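Local structure of WYL1 (Ruminococcus sp., 6OAW) at residues D39-F43 with R180-F185. The protein is a WYL-domain accessory protein of the Type VI-D CRISPR-Cas system, in which it probably plays a modulatory role. Sequence-based numbering, arbitrary orientation.
Sequences DKSIF and RERLIF
Asp39 and Arg180 meet as two nearly coplanar flat groups, carboxylate against guanidinium with 8° between their planes, in a worked example of the side-on, two-nitrogen salt bridge. Arg180 NE reaches Asp39 OD2 at 2.7 Å, and Arg180 NH2 reaches Asp39 OD1 at 3.0 Å; each nitrogen meets the syn side of its oxygen, somewhat out of the carboxylate plane, and both oxygens lie close to the guanidinium plane. The arginine chain, bent at chi3 (-38°), turns this NE edge to the acid. Second partners flank the pair: Tyr172 OH is hydrogen-bonded to Asp39 OD2, while Asp177 forms a salt bridge with NH2 and the Leu175 carbonyl accepts from NH1.

One turn further along each helix the chemistry becomes apolar. Phe43, whose CG lies anti to the backbone N (chi1 166°), runs past Ile184 in the opposite sense, bringing its CD1 to 3.6 Å from Ile184 CG2. The same Phe43 CD1 lies 3.7 Å from CZ of Phe185, just past the end of helix 177-184, and the rings form an offset edge-to-face pair, the edge of Phe43 toward the face of Phe185, with centroids 5.6 Å apart. Phe58 of helix 55-71 packs against Asp39, Phe43 and Ile184.

Helices 30-44 and 177-184 thus pair at a distance, their local axes 11.8 Å apart. Were Arg180 shortened to an alanine, the buried Asp39 carboxylate would probably lose its countercharge, and Asp177 its salt-bridge partner. Two bonds to one flat guanidinium, with Tyr172 as a further partner on OD2, hold the carboxylate against rotation, and that cation probably favours its ionised form.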
# COMPACT_ATOMS: atom_id res chain seq x y z
N ASP B 39 -2.52 -13.32 -6.22
CA ASP B 39 -2.70 -13.95 -4.89
C ASP B 39 -3.06 -15.43 -5.12
O ASP B 39 -2.55 -16.26 -4.38
CB ASP B 39 -3.76 -13.28 -4.02
CG ASP B 39 -3.43 -11.85 -3.60
OD1 ASP B 39 -2.29 -11.43 -3.82
OD2 ASP B 39 -4.37 -11.16 -3.09
N LYS B 40 -3.90 -15.73 -6.10
CA LYS B 40 -4.36 -17.11 -6.39
C LYS B 40 -3.16 -17.99 -6.76
O LYS B 40 -3.10 -19.11 -6.27
CB LYS B 40 -5.38 -17.09 -7.53
CG LYS B 40 -6.11 -18.38 -7.81
CD LYS B 40 -7.07 -18.23 -8.96
CE LYS B 40 -7.57 -19.54 -9.52
NZ LYS B 40 -6.48 -20.41 -10.01
N SER B 41 -2.26 -17.54 -7.63
CA SER B 41 -1.14 -18.42 -8.06
C SER B 41 -0.14 -18.53 -6.90
O SER B 41 0.45 -19.59 -6.78
CB SER B 41 -0.50 -18.05 -9.37
OG SER B 41 -0.12 -16.69 -9.40
N ILE B 42 -0.01 -17.52 -6.04
CA ILE B 42 0.83 -17.65 -4.82
C ILE B 42 0.13 -18.60 -3.84
O ILE B 42 0.82 -19.48 -3.32
CB ILE B 42 1.16 -16.28 -4.19
CG1 ILE B 42 2.09 -15.48 -5.10
CG2 ILE B 42 1.73 -16.45 -2.77
CD1 ILE B 42 2.12 -14.00 -4.75
N PHE B 43 -1.17 -18.49 -3.62
CA PHE B 43 -1.86 -19.43 -2.71
C PHE B 43 -1.64 -20.86 -3.20
O PHE B 43 -1.30 -21.72 -2.38
CB PHE B 43 -3.36 -19.15 -2.58
CG PHE B 43 -4.10 -20.29 -1.93
CD1 PHE B 43 -3.87 -20.64 -0.61
CD2 PHE B 43 -5.01 -21.05 -2.66
CE1 PHE B 43 -4.54 -21.71 -0.03
CE2 PHE B 43 -5.68 -22.11 -2.08
CZ PHE B 43 -5.44 -22.44 -0.76
N ARG B 180 -4.49 -9.42 3.07
CA ARG B 180 -5.09 -10.34 2.07
C ARG B 180 -4.78 -11.77 2.49
O ARG B 180 -5.67 -12.62 2.39
CB ARG B 180 -4.62 -10.03 0.65
CG ARG B 180 -5.10 -8.67 0.17
CD ARG B 180 -4.88 -8.41 -1.30
NE ARG B 180 -3.63 -8.95 -1.81
CZ ARG B 180 -2.44 -8.34 -1.79
NH1 ARG B 180 -2.29 -7.15 -1.23
NH2 ARG B 180 -1.39 -8.97 -2.28
N GLU B 181 -3.57 -11.99 3.01
CA GLU B 181 -3.11 -13.34 3.40
C GLU B 181 -3.96 -13.87 4.57
O GLU B 181 -4.24 -15.08 4.60
CB GLU B 181 -1.62 -13.29 3.74
CG GLU B 181 -1.01 -14.66 3.86
CD GLU B 181 0.35 -14.69 4.53
OE1 GLU B 181 0.47 -14.21 5.70
OE2 GLU B 181 1.28 -15.16 3.85
N ARG B 182 -4.42 -12.99 5.46
CA ARG B 182 -5.20 -13.44 6.65
C ARG B 182 -6.60 -13.84 6.21
O ARG B 182 -7.15 -14.76 6.79
CB ARG B 182 -5.22 -12.39 7.76
CG ARG B 182 -3.83 -12.04 8.28
CD ARG B 182 -3.87 -11.58 9.72
NE ARG B 182 -4.38 -10.22 9.85
CZ ARG B 182 -3.68 -9.12 9.57
NH1 ARG B 182 -2.45 -9.21 9.11
NH2 ARG B 182 -4.23 -7.93 9.71
N LEU B 183 -7.16 -13.19 5.19
CA LEU B 183 -8.45 -13.63 4.60
C LEU B 183 -8.27 -15.01 3.95
O LEU B 183 -9.11 -15.89 4.20
CB LEU B 183 -8.93 -12.60 3.57
CG LEU B 183 -9.47 -11.31 4.16
CD1 LEU B 183 -9.80 -10.31 3.06
CD2 LEU B 183 -10.70 -11.59 5.02
N ILE B 184 -7.20 -15.22 3.19
CA ILE B 184 -6.98 -16.49 2.45
C ILE B 184 -6.78 -17.64 3.43
O ILE B 184 -7.24 -18.74 3.12
CB ILE B 184 -5.78 -16.38 1.49
CG1 ILE B 184 -5.99 -15.27 0.46
CG2 ILE B 184 -5.46 -17.72 0.84
CD1 ILE B 184 -4.70 -14.97 -0.32
N PHE B 185 -6.08 -17.42 4.54
CA PHE B 185 -5.69 -18.48 5.50
C PHE B 185 -6.52 -18.33 6.78
O PHE B 185 -6.04 -18.70 7.88
CB PHE B 185 -4.18 -18.44 5.74
CG PHE B 185 -3.38 -19.00 4.59
CD1 PHE B 185 -3.22 -20.37 4.45
CD2 PHE B 185 -2.78 -18.16 3.68
CE1 PHE B 185 -2.46 -20.90 3.40
CE2 PHE B 185 -2.05 -18.68 2.62
CZ PHE B 185 -1.90 -20.04 2.47